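Phospholipase C-beta (PLC-beta) (Sepia officinalis, PDB 3QR0) is a calcium-binding, multidomain protein of the phospholipase C-beta family, joining a PH domain, EF-hand-like modules, a TIM-barrel-type X/Y region and a C2 domain. Local coordinates at residues D72-A76 and A130-S134; K104-I108 and W119-E125; T640-V644 and K710-P714. All blocks are in the same frame, centred on the assembly; numbering follows the deposited sequence.

Contact 1 (D72-A76 and A130-S134); sequences DIRCA and AKKWS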
ATOM      1  N   ASP A  72       6.366   0.388 -12.906  1.00 21.38           N
ATOM      2  CA  ASP A  72       5.839  -0.239 -14.093  1.00 21.87           C
ATOM      3  C   ASP A  72       6.970  -0.562 -15.053  1.00 22.11           C
ATOM      4  O   ASP A  72       8.046   0.034 -14.988  1.00 21.73           O
ATOM      5  CB  ASP A  72       4.820   0.683 -14.772  1.00 21.86           C
ATOM      6  CG  ASP A  72       3.762  -0.080 -15.564  1.00 23.80           C
ATOM      7  OD1 ASP A  72       3.843  -1.326 -15.683  1.00 24.90           O
ATOM      8  OD2 ASP A  72       2.838   0.581 -16.080  1.00 25.86           O
ATOM      9  N   ILE A  73       6.712  -1.539 -15.912  1.00 22.41           N
ATOM     10  CA  ILE A  73       7.562  -1.834 -17.044  1.00 23.04           C
ATOM     11  C   ILE A  73       6.621  -2.112 -18.204  1.00 23.65           C
ATOM     12  O   ILE A  73       5.654  -2.867 -18.063  1.00 23.68           O
ATOM     13  CB  ILE A  73       8.545  -3.003 -16.770  1.00 23.28           C
ATOM     14  CG1 ILE A  73       9.351  -3.334 -18.028  1.00 23.64           C
ATOM     15  CG2 ILE A  73       7.817  -4.226 -16.226  1.00 23.33           C
ATOM     16  CD1 ILE A  73      10.551  -4.226 -17.769  1.00 23.67           C
ATOM     17  N   ARG A  74       6.888  -1.456 -19.332  1.00 23.95           N
ATOM     18  CA  ARG A  74       6.001  -1.489 -20.495  1.00 24.54           C
ATOM     19  C   ARG A  74       6.790  -1.820 -21.743  1.00 25.33           C
ATOM     20  O   ARG A  74       7.973  -1.508 -21.832  1.00 24.99           O
ATOM     21  CB  ARG A  74       5.344  -0.125 -20.691  1.00 24.46           C
ATOM     22  CG  ARG A  74       4.488   0.307 -19.539  1.00 24.27           C
ATOM     23  CD  ARG A  74       4.266   1.801 -19.505  1.00 23.33           C
ATOM     24  NE  ARG A  74       3.776   2.181 -18.186  1.00 23.86           N
ATOM     25  CZ  ARG A  74       3.655   3.429 -17.744  1.00 23.84           C
ATOM     26  NH1 ARG A  74       3.956   4.464 -18.522  1.00 24.43           N
ATOM     27  NH2 ARG A  74       3.214   3.631 -16.510  1.00 23.97           N
ATOM     28  N   CYS A  75       6.128  -2.440 -22.712  1.00 26.32           N
ATOM     29  CA  CYS A  75       6.772  -2.769 -23.974  1.00 27.71           C
ATOM     30  C   CYS A  75       5.841  -2.515 -25.146  1.00 28.42           C
ATOM     31  O   CYS A  75       4.655  -2.241 -24.965  1.00 27.96           O
ATOM     32  CB  CYS A  75       7.242  -4.224 -23.974  1.00 28.16           C
ATOM     33  SG  CYS A  75       5.905  -5.451 -23.925  1.00 31.01           S
ATOM     34  N   ALA A  76       6.403  -2.597 -26.351  1.00 29.51           N
ATOM     35  CA  ALA A  76       5.639  -2.442 -27.586  1.00 30.62           C
ATOM     36  C   ALA A  76       4.907  -1.098 -27.615  1.00 30.76           C
ATOM     37  O   ALA A  76       5.515  -0.056 -27.349  1.00 30.43           O
ATOM     38  CB  ALA A  76       4.677  -3.616 -27.763  1.00 30.77           C
ATOM     39  N   ALA A 130      11.472  -8.365 -25.253  1.00 28.58           N
ATOM     40  CA  ALA A 130      10.853  -7.198 -24.621  1.00 28.22           C
ATOM     41  C   ALA A 130       9.607  -7.592 -23.826  1.00 27.99           C
ATOM     42  O   ALA A 130       9.407  -7.124 -22.703  1.00 27.15           O
ATOM     43  CB  ALA A 130      10.503  -6.135 -25.666  1.00 28.33           C
ATOM     44  N   LYS A 131       8.779  -8.446 -24.417  1.00 28.71           N
ATOM     45  CA  LYS A 131       7.552  -8.907 -23.769  1.00 29.05           C
ATOM     46  C   LYS A 131       7.864  -9.753 -22.538  1.00 28.52           C
ATOM     47  O   LYS A 131       7.321  -9.506 -21.461  1.00 28.16           O
ATOM     48  CB  LYS A 131       6.683  -9.697 -24.757  1.00 29.92           C
ATOM     49  CG  LYS A 131       5.329 -10.119 -24.197  1.00 31.39           C
ATOM     50  CD  LYS A 131       4.448 -10.725 -25.282  1.00 35.18           C
ATOM     51  CE  LYS A 131       3.141 -11.253 -24.707  1.00 36.22           C
ATOM     52  NZ  LYS A 131       2.315 -11.921 -25.753  1.00 38.55           N
ATOM     53  N   LYS A 132       8.747 -10.738 -22.690  1.00 29.14           N
ATOM     54  CA  LYS A 132       9.106 -11.620 -21.576  1.00 29.15           C
ATOM     55  C   LYS A 132       9.652 -10.844 -20.376  1.00 28.12           C
ATOM     56  O   LYS A 132       9.242 -11.094 -19.243  1.00 27.25           O
ATOM     57  CB  LYS A 132      10.120 -12.682 -22.006  1.00 30.17           C
ATOM     58  CG  LYS A 132      10.463 -13.675 -20.898  1.00 31.95           C
ATOM     59  CD  LYS A 132      10.678 -15.085 -21.426  1.00 35.75           C
ATOM     60  CE  LYS A 132      10.597 -16.129 -20.309  1.00 37.01           C
ATOM     61  NZ  LYS A 132       9.319 -16.077 -19.538  1.00 38.28           N
ATOM     62  N   TRP A 133      10.570  -9.910 -20.622  1.00 27.76           N
ATOM     63  CA  TRP A 133      11.130  -9.095 -19.533  1.00 27.35           C
ATOM     64  C   TRP A 133      10.060  -8.232 -18.867  1.00 26.71           C
ATOM     65  O   TRP A 133      10.034  -8.106 -17.649  1.00 26.15           O
ATOM     66  CB  TRP A 133      12.290  -8.220 -20.015  1.00 27.39           C
ATOM     67  CG  TRP A 133      13.574  -8.960 -20.070  1.00 28.29           C
ATOM     68  CD1 TRP A 133      13.980  -9.817 -21.045  1.00 28.64           C
ATOM     69  CD2 TRP A 133      14.630  -8.920 -19.105  1.00 28.14           C
ATOM     70  NE1 TRP A 133      15.220 -10.314 -20.752  1.00 29.61           N
ATOM     71  CE2 TRP A 133      15.644  -9.780 -19.565  1.00 29.33           C
ATOM     72  CE3 TRP A 133      14.818  -8.237 -17.901  1.00 29.11           C
ATOM     73  CZ2 TRP A 133      16.831  -9.983 -18.858  1.00 29.85           C
ATOM     74  CZ3 TRP A 133      16.005  -8.438 -17.199  1.00 28.96           C
ATOM     75  CH2 TRP A 133      16.992  -9.302 -17.682  1.00 28.97           C
ATOM     76  N   SER A 134       9.179  -7.650 -19.673  0.50 26.97           N
ATOM     77  CA  SER A 134       8.109  -6.804 -19.154  0.50 26.67           C
ATOM     78  C   SER A 134       7.166  -7.576 -18.232  0.50 26.38           C
ATOM     79  O   SER A 134       6.805  -7.088 -17.163  0.50 25.91           O
ATOM     80  CB  SER A 134       7.313  -6.179 -20.302  0.50 26.98           C
ATOM     81  OG  SER A 134       6.491  -5.128 -19.818  0.50 27.11           O
TER
HETATM   82  O   HOH W   1       3.926  -5.481 -17.778  1.00 35.51           O
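This is a strand-on-helix packing contact inside the PH domain, where strand 70-75, at one end of the seven-stranded antiparallel sheet, lies against helix 127-141. The axes of 72-75 and 130-134 run nearly antiparallel, at 164°, and come within 7.8 Å. I73 and C75, alternate residues of the strand, point their CB atoms toward the helix, while R74 between them points away. C75 fits against the turn A130-S134: its CB is 4.1 Å from A130 CB, and its SG lies 3.8 Å from K131 CA and 4.0 Å from S134 CB. I73 reaches along the helix, with CD1 3.9 Å from W133 O, and also packs on V137 and F138. The small side chains of A130 and S134 let the backbones come close, I73 CA to S134 CA being 5.4 Å. Water 1 donates to I73 O (3.1 Å) and, weakly, to S134 O (3.4 Å). On the side of the strand away from helix 127-141, R74 NE forms a salt bridge with D72 OD2 (2.8 Å); R74 also pairs with E354 and D72 with K406, tying the strand to the X-domain region. A C-terminal helix packed against a strongly bent seven-stranded antiparallel sheet is the hallmark of the PH fold.

Contact 2 (K104-I108 and W119-E125); sequences KCVTI and WTHLVAE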
ATOM      1  N   LYS A 104      10.329  -3.517 -30.099  1.00 30.26           N
ATOM      2  CA  LYS A 104      11.510  -3.895 -29.315  1.00 29.51           C
ATOM      3  C   LYS A 104      11.744  -3.042 -28.061  1.00 28.48           C
ATOM      4  O   LYS A 104      12.594  -3.379 -27.232  1.00 28.06           O
ATOM      5  CB  LYS A 104      12.760  -3.824 -30.191  1.00 30.28           C
ATOM      6  CG  LYS A 104      12.725  -4.762 -31.377  1.00 30.84           C
ATOM      7  CD  LYS A 104      14.036  -4.778 -32.143  1.00 30.98           C
ATOM      8  CE  LYS A 104      14.234  -3.534 -32.977  1.00 31.25           C
ATOM      9  NZ  LYS A 104      15.295  -3.750 -33.996  1.00 29.33           N
ATOM     10  N   CYS A 105      11.003  -1.947 -27.924  1.00 27.68           N
ATOM     11  CA  CYS A 105      11.229  -0.994 -26.834  1.00 26.98           C
ATOM     12  C   CYS A 105      10.618  -1.433 -25.507  1.00 25.93           C
ATOM     13  O   CYS A 105       9.517  -1.978 -25.467  1.00 24.86           O
ATOM     14  CB  CYS A 105      10.697   0.392 -27.210  1.00 26.96           C
ATOM     15  SG  CYS A 105      11.728   1.206 -28.449  1.00 29.86           S
ATOM     16  N   VAL A 106      11.362  -1.179 -24.430  1.00 25.20           N
ATOM     17  CA  VAL A 106      10.923  -1.441 -23.072  1.00 24.50           C
ATOM     18  C   VAL A 106      11.191  -0.189 -22.242  1.00 24.22           C
ATOM     19  O   VAL A 106      12.289   0.361 -22.285  1.00 23.97           O
ATOM     20  CB  VAL A 106      11.678  -2.631 -22.445  1.00 24.69           C
ATOM     21  CG1 VAL A 106      11.310  -2.787 -20.959  1.00 23.61           C
ATOM     22  CG2 VAL A 106      11.380  -3.907 -23.210  1.00 24.91           C
ATOM     23  N   THR A 107      10.180   0.251 -21.493  1.00 23.81           N
ATOM     24  CA  THR A 107      10.278   1.441 -20.650  1.00 23.62           C
ATOM     25  C   THR A 107       9.981   1.047 -19.214  1.00 23.01           C
ATOM     26  O   THR A 107       8.982   0.386 -18.950  1.00 22.32           O
ATOM     27  CB  THR A 107       9.255   2.511 -21.077  1.00 23.51           C
ATOM     28  OG1 THR A 107       9.474   2.869 -22.439  1.00 24.97           O
ATOM     29  CG2 THR A 107       9.367   3.754 -20.218  1.00 23.58           C
ATOM     30  N   ILE A 108      10.858   1.443 -18.299  1.00 22.90           N
ATOM     31  CA  ILE A 108      10.679   1.157 -16.883  1.00 22.78           C
ATOM     32  C   ILE A 108      10.523   2.481 -16.141  1.00 22.98           C
ATOM     33  O   ILE A 108      11.283   3.421 -16.383  1.00 22.49           O
ATOM     34  CB  ILE A 108      11.884   0.389 -16.303  1.00 22.97           C
ATOM     35  CG1 ILE A 108      12.210  -0.840 -17.155  1.00 24.06           C
ATOM     36  CG2 ILE A 108      11.613  -0.032 -14.857  1.00 21.05           C
ATOM     37  CD1 ILE A 108      13.481  -1.575 -16.726  1.00 25.23           C
ATOM     38  N   TRP A 119      13.020   7.219 -14.937  1.00 25.58           N
ATOM     39  CA  TRP A 119      12.717   6.372 -16.077  1.00 25.75           C
ATOM     40  C   TRP A 119      13.980   5.730 -16.639  1.00 26.11           C
ATOM     41  O   TRP A 119      15.041   6.356 -16.683  1.00 26.20           O
ATOM     42  CB  TRP A 119      12.025   7.197 -17.169  1.00 25.89           C
ATOM     43  CG  TRP A 119      10.717   7.770 -16.742  1.00 26.17           C
ATOM     44  CD1 TRP A 119      10.517   8.921 -16.028  1.00 26.94           C
ATOM     45  CD2 TRP A 119       9.420   7.221 -16.990  1.00 26.97           C
ATOM     46  NE1 TRP A 119       9.174   9.116 -15.812  1.00 26.75           N
ATOM     47  CE2 TRP A 119       8.478   8.088 -16.390  1.00 26.88           C
ATOM     48  CE3 TRP A 119       8.960   6.080 -17.659  1.00 27.61           C
ATOM     49  CZ2 TRP A 119       7.107   7.849 -16.439  1.00 27.27           C
ATOM     50  CZ3 TRP A 119       7.595   5.848 -17.718  1.00 27.88           C
ATOM     51  CH2 TRP A 119       6.683   6.730 -17.108  1.00 27.77           C
ATOM     52  N   THR A 120      13.844   4.477 -17.070  1.00 25.75           N
ATOM     53  CA  THR A 120      14.909   3.749 -17.753  1.00 25.89           C
ATOM     54  C   THR A 120      14.349   3.255 -19.088  1.00 25.73           C
ATOM     55  O   THR A 120      13.257   2.676 -19.130  1.00 25.02           O
ATOM     56  CB  THR A 120      15.398   2.564 -16.894  1.00 26.07           C
ATOM     57  OG1 THR A 120      15.836   3.049 -15.617  1.00 26.71           O
ATOM     58  CG2 THR A 120      16.543   1.820 -17.576  1.00 27.06           C
ATOM     59  N   HIS A 121      15.087   3.498 -20.170  1.00 25.68           N
ATOM     60  CA  HIS A 121      14.618   3.192 -21.517  1.00 25.74           C
ATOM     61  C   HIS A 121      15.564   2.214 -22.201  1.00 25.97           C
ATOM     62  O   HIS A 121      16.778   2.429 -22.224  1.00 25.66           O
ATOM     63  CB  HIS A 121      14.516   4.460 -22.358  1.00 26.32           C
ATOM     64  CG  HIS A 121      13.697   5.542 -21.732  1.00 26.29           C
ATOM     65  ND1 HIS A 121      12.320   5.495 -21.673  1.00 27.11           N
ATOM     66  CD2 HIS A 121      14.060   6.708 -21.148  1.00 27.34           C
ATOM     67  CE1 HIS A 121      11.871   6.589 -21.079  1.00 27.54           C
ATOM     68  NE2 HIS A 121      12.907   7.339 -20.749  1.00 26.58           N
ATOM     69  N   LEU A 122      14.989   1.157 -22.772  1.00 25.50           N
ATOM     70  CA  LEU A 122      15.757   0.050 -23.338  1.00 25.86           C
ATOM     71  C   LEU A 122      15.200  -0.369 -24.687  1.00 25.96           C
ATOM     72  O   LEU A 122      14.001  -0.238 -24.921  1.00 25.32           O
ATOM     73  CB  LEU A 122      15.691  -1.152 -22.402  1.00 25.71           C
ATOM     74  CG  LEU A 122      16.168  -0.923 -20.973  1.00 25.57           C
ATOM     75  CD1 LEU A 122      15.798  -2.111 -20.091  1.00 25.85           C
ATOM     76  CD2 LEU A 122      17.667  -0.675 -20.965  1.00 25.53           C
ATOM     77  N   VAL A 123      16.078  -0.873 -25.562  1.00 26.22           N
ATOM     78  CA  VAL A 123      15.668  -1.523 -26.808  1.00 26.64           C
ATOM     79  C   VAL A 123      16.170  -2.966 -26.772  1.00 27.06           C
ATOM     80  O   VAL A 123      17.375  -3.200 -26.656  1.00 27.32           O
ATOM     81  CB  VAL A 123      16.245  -0.809 -28.047  1.00 27.52           C
ATOM     82  CG1 VAL A 123      15.708  -1.442 -29.339  1.00 27.81           C
ATOM     83  CG2 VAL A 123      15.934   0.690 -28.004  1.00 27.09           C
ATOM     84  N   ALA A 124      15.246  -3.925 -26.839  1.00 26.81           N
ATOM     85  CA  ALA A 124      15.595  -5.349 -26.897  1.00 27.31           C
ATOM     86  C   ALA A 124      15.982  -5.729 -28.327  1.00 28.45           C
ATOM     87  O   ALA A 124      15.785  -4.943 -29.247  1.00 28.40           O
ATOM     88  CB  ALA A 124      14.425  -6.208 -26.424  1.00 26.57           C
ATOM     89  N   GLU A 125      16.525  -6.933 -28.502  1.00 29.61           N
ATOM     90  CA  GLU A 125      16.887  -7.437 -29.833  1.00 31.05           C
ATOM     91  C   GLU A 125      15.660  -7.839 -30.650  1.00 31.47           C
ATOM     92  O   GLU A 125      15.724  -7.897 -31.877  1.00 32.21           O
ATOM     93  CB  GLU A 125      17.808  -8.652 -29.727  1.00 31.91           C
ATOM     94  CG  GLU A 125      19.229  -8.349 -29.289  1.00 33.19           C
ATOM     95  CD  GLU A 125      19.977  -9.609 -28.901  1.00 35.29           C
ATOM     96  OE1 GLU A 125      19.490 -10.327 -27.997  1.00 37.04           O
ATOM     97  OE2 GLU A 125      21.038  -9.884 -29.497  1.00 37.16           O
TER
HETATM   98  O   HOH W   2      11.511   3.691 -23.539  1.00 33.66           O
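V106, I108 and L122 form the apolar centre of this antiparallel hairpin pairing: V106 CB lies 4.3 Å from L122 CB, and I108 CD1 is 4.1 Å from L122 CD1. They share one face of the sheet with T120, and V106 there meets A130 of helix 127-141. On the other face C105 SG touches V123 CG2 at 4.3 Å, and T107 CG2 sits at the edge of the W119 ring, 3.5 Å from CE3. Between the faces run the backbone bonds: V106 N to L122 O (2.8 Å) and L122 N to V106 O (2.9 Å), then I108 N to T120 O (2.8 Å) and T120 N to I108 O (2.9 Å). A124 N to K104 O (2.7 Å) extends the pairing beyond the strand start. At the polar edge water 2 bridges T107 OG1 (2.5 Å) and H121 ND1 (2.7 Å); T107 OG1 also bonds K80 N, and K104 NZ the carbonyls of F94, S96 and G91. The chemistry implies a main-chain seam between an apolar centre meeting the helix and a mixed face admitting one bridging water.

Contact 3 (T640-V644 and K710-P714); sequences TESTV and KVVLP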
ATOM      1  N   THR A 640     -20.814   5.329  19.076  1.00 31.10           N
ATOM      2  CA  THR A 640     -20.950   4.608  20.341  1.00 32.13           C
ATOM      3  C   THR A 640     -19.622   4.578  21.098  1.00 32.63           C
ATOM      4  O   THR A 640     -18.556   4.477  20.491  1.00 31.78           O
ATOM      5  CB  THR A 640     -21.442   3.154  20.128  1.00 31.84           C
ATOM      6  OG1 THR A 640     -21.594   2.511  21.395  1.00 32.57           O
ATOM      7  CG2 THR A 640     -20.463   2.353  19.283  1.00 31.03           C
ATOM      8  N   GLU A 641     -19.703   4.687  22.423  1.00 34.17           N
ATOM      9  CA  GLU A 641     -18.535   4.579  23.299  1.00 35.00           C
ATOM     10  C   GLU A 641     -18.590   3.300  24.137  1.00 35.72           C
ATOM     11  O   GLU A 641     -17.772   3.103  25.039  1.00 35.82           O
ATOM     12  CB  GLU A 641     -18.452   5.798  24.221  1.00 36.05           C
ATOM     13  CG  GLU A 641     -18.543   7.132  23.493  1.00 37.29           C
ATOM     14  CD  GLU A 641     -18.265   8.304  24.406  1.00 40.52           C
ATOM     15  OE1 GLU A 641     -17.104   8.439  24.852  1.00 42.13           O
ATOM     16  OE2 GLU A 641     -19.204   9.086  24.685  1.00 41.76           O
ATOM     17  N   SER A 642     -19.553   2.431  23.832  1.00 36.08           N
ATOM     18  CA  SER A 642     -19.750   1.194  24.575  1.00 36.86           C
ATOM     19  C   SER A 642     -19.625   0.002  23.638  1.00 36.11           C
ATOM     20  O   SER A 642     -19.655   0.153  22.410  1.00 35.72           O
ATOM     21  CB  SER A 642     -21.127   1.197  25.236  1.00 37.63           C
ATOM     22  OG  SER A 642     -22.141   1.349  24.257  1.00 38.81           O
ATOM     23  N   THR A 643     -19.499  -1.184  24.219  1.00 36.48           N
ATOM     24  CA  THR A 643     -19.355  -2.406  23.433  1.00 36.21           C
ATOM     25  C   THR A 643     -20.593  -2.636  22.563  1.00 36.21           C
ATOM     26  O   THR A 643     -21.714  -2.310  22.956  1.00 36.76           O
ATOM     27  CB  THR A 643     -19.112  -3.643  24.321  1.00 36.54           C
ATOM     28  OG1 THR A 643     -20.248  -3.856  25.163  1.00 37.88           O
ATOM     29  CG2 THR A 643     -17.871  -3.458  25.184  1.00 36.41           C
ATOM     30  N   VAL A 644     -20.369  -3.174  21.371  1.00 35.78           N
ATOM     31  CA  VAL A 644     -21.433  -3.446  20.416  1.00 35.99           C
ATOM     32  C   VAL A 644     -21.847  -4.910  20.547  1.00 36.50           C
ATOM     33  O   VAL A 644     -20.998  -5.799  20.530  1.00 36.00           O
ATOM     34  CB  VAL A 644     -20.960  -3.138  18.974  1.00 35.11           C
ATOM     35  CG1 VAL A 644     -22.021  -3.516  17.951  1.00 34.80           C
ATOM     36  CG2 VAL A 644     -20.593  -1.665  18.850  1.00 35.02           C
ATOM     37  N   LYS A 710      -9.255  -0.447  25.876  1.00 31.76           N
ATOM     38  CA  LYS A 710     -10.524  -0.940  25.355  1.00 31.39           C
ATOM     39  C   LYS A 710     -10.733  -0.486  23.921  1.00 30.22           C
ATOM     40  O   LYS A 710     -11.027   0.683  23.672  1.00 29.88           O
ATOM     41  CB  LYS A 710     -11.689  -0.453  26.216  1.00 32.32           C
ATOM     42  CG  LYS A 710     -13.048  -0.994  25.770  1.00 33.50           C
ATOM     43  CD  LYS A 710     -14.171  -0.548  26.699  1.00 36.07           C
ATOM     44  CE  LYS A 710     -15.487  -1.229  26.336  1.00 37.33           C
ATOM     45  NZ  LYS A 710     -16.632  -0.709  27.148  1.00 39.64           N
ATOM     46  N   VAL A 711     -10.577  -1.416  22.986  1.00 28.94           N
ATOM     47  CA  VAL A 711     -10.908  -1.162  21.591  1.00 27.80           C
ATOM     48  C   VAL A 711     -12.315  -1.697  21.340  1.00 27.80           C
ATOM     49  O   VAL A 711     -12.518  -2.910  21.248  1.00 27.32           O
ATOM     50  CB  VAL A 711      -9.906  -1.843  20.643  1.00 27.47           C
ATOM     51  CG1 VAL A 711     -10.218  -1.475  19.192  1.00 25.89           C
ATOM     52  CG2 VAL A 711      -8.477  -1.452  21.017  1.00 26.84           C
ATOM     53  N   VAL A 712     -13.282  -0.784  21.244  1.00 27.73           N
ATOM     54  CA  VAL A 712     -14.686  -1.149  21.061  1.00 27.99           C
ATOM     55  C   VAL A 712     -14.955  -1.965  19.792  1.00 27.72           C
ATOM     56  O   VAL A 712     -15.682  -2.956  19.844  1.00 28.39           O
ATOM     57  CB  VAL A 712     -15.596   0.100  21.066  1.00 28.26           C
ATOM     58  CG1 VAL A 712     -16.976  -0.235  20.500  1.00 28.15           C
ATOM     59  CG2 VAL A 712     -15.710   0.663  22.481  1.00 28.80           C
ATOM     60  N   LEU A 713     -14.372  -1.555  18.665  1.00 27.11           N
ATOM     61  CA  LEU A 713     -14.615  -2.220  17.378  1.00 26.73           C
ATOM     62  C   LEU A 713     -13.303  -2.540  16.660  1.00 25.85           C
ATOM     63  O   LEU A 713     -12.885  -1.819  15.749  1.00 25.41           O
ATOM     64  CB  LEU A 713     -15.529  -1.357  16.493  1.00 26.81           C
ATOM     65  CG  LEU A 713     -16.644  -2.105  15.756  1.00 27.32           C
ATOM     66  CD1 LEU A 713     -16.100  -3.255  14.930  1.00 26.61           C
ATOM     67  CD2 LEU A 713     -17.695  -2.599  16.742  1.00 28.37           C
ATOM     68  N   PRO A 714     -12.643  -3.634  17.067  1.00 25.69           N
ATOM     69  CA  PRO A 714     -11.351  -3.995  16.485  1.00 25.33           C
ATOM     70  C   PRO A 714     -11.334  -4.118  14.952  1.00 24.83           C
ATOM     71  O   PRO A 714     -10.377  -3.680  14.322  1.00 23.95           O
ATOM     72  CB  PRO A 714     -11.044  -5.344  17.137  1.00 25.45           C
ATOM     73  CG  PRO A 714     -11.734  -5.281  18.446  1.00 25.88           C
ATOM     74  CD  PRO A 714     -13.007  -4.533  18.177  1.00 26.11           C
TER
HETATM   75  O   HOH W   3     -19.377  -0.857  27.194  1.00 42.81           O
HETATM   76  O   HOH W   4     -17.869  -4.212  20.893  1.00 23.24           O
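Van der Waals packing makes the direct contact between loop 640-644 and the end of strand 706-711 with the turn that follows. V644 CG2 meets L713 CD2 at 3.7 Å and V712 CG1 at 4.2 Å; V712, the most covered residue here, also sets its CG1 methyl against a carbonyl oxygen, 3.3 Å from S642 O. Beside it the extended side chain of K710 lays CE 3.5 Å from T643 CG2. No direct hydrogen bond crosses between the segments; two waters bridge them. Water 3 accepts from T643 N (3.0 Å) and K710 NZ (2.7 Å), and water 4 accepts from V644 N and donates to V712 O, both at 2.7 Å. Within the loop, S642 N donates to T640 OG1 (3.2 Å), an ST turn that shapes the chain ahead of T643. D681 accepts hydrogen bonds from the backbone N atoms of V712 and L713. Valine and leucine contacts edged by two bridging waters imply a partly solvated junction, in which the loop before strand 650-660 rests on the end of strand 706-711 and the turn after it.

How the contacts relate
Contacts 1 and 2 belong to one PH domain, their centres 8 Å apart, and contact 2 is nested along the chain within the loop that contact 1 closes. Strands 70-75 and 105-110 are neighbours in the same sheet, joined by probable hydrogen bonds such as R74 N to T107 O (2.8 Å), while strand 118-124 leads directly into helix 127-141. A130 CB packs 3.4 Å from V106 CG2, so sheet and helix share one core. Contact 3 follows later, at the C2 domain, on the opposite side of the chain's centre, about 49 Å and 54 Å from contacts 1 and 2 between centres. Contacts 1 and 2 thus build one PH core, and contact 3, touching neither, belongs to a separate region.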